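Local coordinates for Sts-2 protein (Mus musculus, PDB 3D4I) that probably interferes with CBL-mediated down-regulation of receptor tyrosine kinases and has an acid-dependent phosphatase activity in its C-terminal 2H-phosphatase domain, at residues A[10-15]-A[197-202]. Residues are numbered along the deposited sequence; the frame is centred on the assembly and turned at random.
Unlike the reference sequence in segment 10-15: Ile15 (reference Val).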
ATOM      1  N   ARG A  10      -0.403 -31.145  -3.229  1.00 26.64           N
ATOM      2  CA  ARG A  10      -0.993 -30.198  -4.151  1.00 25.71           C
ATOM      3  C   ARG A  10      -1.818 -29.142  -3.401  1.00 23.89           C
ATOM      4  O   ARG A  10      -2.617 -29.474  -2.517  1.00 22.57           O
ATOM      5  CB  ARG A  10      -1.887 -30.940  -5.139  1.00 26.14           C
ATOM      6  CG  ARG A  10      -1.985 -30.229  -6.448  1.00 28.68           C
ATOM      7  CD  ARG A  10      -2.864 -30.936  -7.405  1.00 32.69           C
ATOM      8  NE  ARG A  10      -3.057 -30.072  -8.561  1.00 34.28           N
ATOM      9  CZ  ARG A  10      -3.880 -30.326  -9.571  1.00 34.10           C
ATOM     10  NH1 ARG A  10      -4.617 -31.427  -9.574  1.00 29.88           N
ATOM     11  NH2 ARG A  10      -3.968 -29.449 -10.575  1.00 35.04           N
ATOM     12  N   GLY A  11      -1.663 -27.876  -3.785  1.00 22.71           N
ATOM     13  CA  GLY A  11      -2.419 -26.795  -3.142  1.00 21.13           C
ATOM     14  C   GLY A  11      -3.205 -25.942  -4.123  1.00 20.51           C
ATOM     15  O   GLY A  11      -2.806 -25.783  -5.288  1.00 20.26           O
ATOM     16  N   ILE A  12      -4.323 -25.399  -3.646  1.00 19.97           N
ATOM     17  CA  ILE A  12      -5.129 -24.433  -4.400  1.00 18.82           C
ATOM     18  C   ILE A  12      -5.311 -23.222  -3.477  1.00 18.89           C
ATOM     19  O   ILE A  12      -5.839 -23.359  -2.376  1.00 18.85           O
ATOM     20  CB  ILE A  12      -6.498 -25.008  -4.800  1.00 20.33           C
ATOM     21  CG1 ILE A  12      -6.359 -25.950  -6.010  1.00 19.30           C
ATOM     22  CG2 ILE A  12      -7.530 -23.871  -5.112  1.00 18.87           C
ATOM     23  CD1 ILE A  12      -6.350 -25.219  -7.330  1.00 23.42           C
ATOM     24  N   LEU A  13      -4.826 -22.063  -3.922  1.00 17.36           N
ATOM     25  CA  LEU A  13      -4.810 -20.859  -3.095  1.00 16.00           C
ATOM     26  C   LEU A  13      -5.648 -19.821  -3.812  1.00 15.71           C
ATOM     27  O   LEU A  13      -5.264 -19.306  -4.869  1.00 14.99           O
ATOM     28  CB  LEU A  13      -3.375 -20.353  -2.869  1.00 16.59           C
ATOM     29  CG  LEU A  13      -3.223 -19.096  -1.989  1.00 14.52           C
ATOM     30  CD1 LEU A  13      -3.764 -19.319  -0.572  1.00 17.19           C
ATOM     31  CD2 LEU A  13      -1.729 -18.705  -1.953  1.00 16.07           C
ATOM     32  N   VAL A  14      -6.818 -19.560  -3.244  1.00 14.73           N
ATOM     33  CA  VAL A  14      -7.775 -18.662  -3.857  1.00 15.43           C
ATOM     34  C   VAL A  14      -7.527 -17.322  -3.208  1.00 15.66           C
ATOM     35  O   VAL A  14      -7.456 -17.237  -1.979  1.00 15.33           O
ATOM     36  CB  VAL A  14      -9.227 -19.096  -3.614  1.00 15.85           C
ATOM     37  CG1 VAL A  14     -10.184 -18.133  -4.337  1.00 15.40           C
ATOM     38  CG2 VAL A  14      -9.450 -20.541  -4.133  1.00 17.03           C
ATOM     39  N   ILE A  15      -7.367 -16.311  -4.057  1.00 15.61           N
ATOM     40  CA  ILE A  15      -6.891 -14.990  -3.669  1.00 15.01           C
ATOM     41  C   ILE A  15      -7.822 -13.922  -4.255  1.00 15.53           C
ATOM     42  O   ILE A  15      -8.039 -13.876  -5.485  1.00 16.16           O
ATOM     43  CB  ILE A  15      -5.440 -14.756  -4.201  1.00 15.08           C
ATOM     44  CG1 ILE A  15      -4.485 -15.838  -3.648  1.00 14.52           C
ATOM     45  CG2 ILE A  15      -4.888 -13.369  -3.743  1.00 14.45           C
ATOM     46  CD1 ILE A  15      -3.110 -15.830  -4.263  1.00 15.66           C
ATOM     47  N   THR A 197      -1.417 -24.023  -7.098  1.00 20.31           N
ATOM     48  CA  THR A 197      -2.074 -23.279  -8.154  1.00 18.91           C
ATOM     49  C   THR A 197      -2.779 -22.053  -7.562  1.00 18.50           C
ATOM     50  O   THR A 197      -3.559 -22.170  -6.615  1.00 17.36           O
ATOM     51  CB  THR A 197      -3.126 -24.156  -8.869  1.00 19.67           C
ATOM     52  OG1 THR A 197      -2.459 -25.253  -9.505  1.00 19.82           O
ATOM     53  CG2 THR A 197      -3.904 -23.347  -9.930  1.00 18.88           C
ATOM     54  N   LEU A 198      -2.524 -20.878  -8.140  1.00 18.01           N
ATOM     55  CA  LEU A 198      -3.236 -19.664  -7.688  1.00 17.42           C
ATOM     56  C   LEU A 198      -4.525 -19.466  -8.473  1.00 16.09           C
ATOM     57  O   LEU A 198      -4.544 -19.646  -9.686  1.00 16.37           O
ATOM     58  CB  LEU A 198      -2.324 -18.438  -7.809  1.00 17.18           C
ATOM     59  CG  LEU A 198      -0.876 -18.505  -7.257  1.00 17.99           C
ATOM     60  CD1 LEU A 198      -0.198 -17.136  -7.405  1.00 18.69           C
ATOM     61  CD2 LEU A 198      -0.826 -18.929  -5.810  1.00 16.47           C
ATOM     62  N   ILE A 199      -5.601 -19.124  -7.766  1.00 14.99           N
ATOM     63  CA  ILE A 199      -6.881 -18.815  -8.355  1.00 15.35           C
ATOM     64  C   ILE A 199      -7.149 -17.360  -7.953  1.00 14.89           C
ATOM     65  O   ILE A 199      -7.557 -17.088  -6.832  1.00 14.95           O
ATOM     66  CB  ILE A 199      -8.028 -19.741  -7.810  1.00 14.85           C
ATOM     67  CG1 ILE A 199      -7.725 -21.250  -8.030  1.00 17.28           C
ATOM     68  CG2 ILE A 199      -9.395 -19.344  -8.383  1.00 17.43           C
ATOM     69  CD1 ILE A 199      -7.520 -21.681  -9.456  1.00 17.78           C
ATOM     70  N   VAL A 200      -6.893 -16.428  -8.867  1.00 14.72           N
ATOM     71  CA  VAL A 200      -6.961 -15.005  -8.530  1.00 14.44           C
ATOM     72  C   VAL A 200      -8.291 -14.480  -9.033  1.00 15.64           C
ATOM     73  O   VAL A 200      -8.524 -14.404 -10.249  1.00 15.81           O
ATOM     74  CB  VAL A 200      -5.822 -14.205  -9.185  1.00 14.68           C
ATOM     75  CG1 VAL A 200      -5.906 -12.713  -8.741  1.00 14.34           C
ATOM     76  CG2 VAL A 200      -4.448 -14.816  -8.813  1.00 14.67           C
ATOM     77  N   SER A 201      -9.166 -14.134  -8.100  1.00 16.04           N
ATOM     78  CA  SER A 201     -10.580 -13.965  -8.435  1.00 16.53           C
ATOM     79  C   SER A 201     -11.219 -12.971  -7.475  1.00 16.71           C
ATOM     80  O   SER A 201     -10.548 -12.032  -7.000  1.00 16.43           O
ATOM     81  CB  SER A 201     -11.269 -15.350  -8.416  1.00 16.18           C
ATOM     82  OG  SER A 201     -12.621 -15.276  -8.843  1.00 19.05           O
ATOM     83  N   HIS A 202     -12.501 -13.189  -7.191  1.00 16.80           N
ATOM     84  CA  HIS A 202     -13.389 -12.275  -6.495  1.00 17.26           C
ATOM     85  C   HIS A 202     -13.672 -12.813  -5.108  1.00 17.06           C
ATOM     86  O   HIS A 202     -13.375 -13.969  -4.834  1.00 17.66           O
ATOM     87  CB  HIS A 202     -14.704 -12.169  -7.285  1.00 16.94           C
ATOM     88  CG  HIS A 202     -14.490 -11.746  -8.711  1.00 18.45           C
ATOM     89  ND1 HIS A 202     -14.429 -10.421  -9.093  1.00 18.74           N
ATOM     90  CD2 HIS A 202     -14.241 -12.472  -9.825  1.00 19.23           C
ATOM     91  CE1 HIS A 202     -14.196 -10.354 -10.397  1.00 19.63           C
ATOM     92  NE2 HIS A 202     -14.059 -11.586 -10.860  1.00 17.81           N
TER
HETATM   93  O   HOH W   1      -1.473 -27.404  -8.149  1.00 30.99           O
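Thr197 pairs in parallel with Ile12 in a contact that illustrates how the central sheet of the histidine phosphatase fold is assembled: strands 11-16 and 196-201, far apart in sequence, become neighbours in its buried middle. Thr197 N donates to Gly11 O (2.9 Å), and Thr197 O receives Leu13 N almost head-on. With OG1 beside its backbone N (chi1 -63°), Thr197 gives its hydroxyl proton to a water that also accepts from Arg10 NE in the guanidinium plane, while its CB meets Ile12 CD1 at 3.7 Å. Leu198 turns to the other face, running side by side with Leu13; its CD2 is 4.0 Å from Leu13 CD2 and also touches Ile15 CD1, and the Leu198 side chain also touches Ile107 of helix 98-111. Ile199 returns to the Thr197 face, where CG1 packs on Ile12 CG2 at 3.9 Å and CB on Val14 CG2. Its amide reaches Leu13 O, and its carbonyl receives Ile15 N. Val200 sends its CA hydrogen toward Ile15 O. Ser201 takes the last of the five backbone bonds between 10-15 and 197-202, just before His202, whose NE2 is hydrogen-bonded to Ser95 OG. Ser201 OG is held by Ile125 O, while Ser201 N donates to Ile15 O at 2.9 Å, the N-H...O angle being 171°.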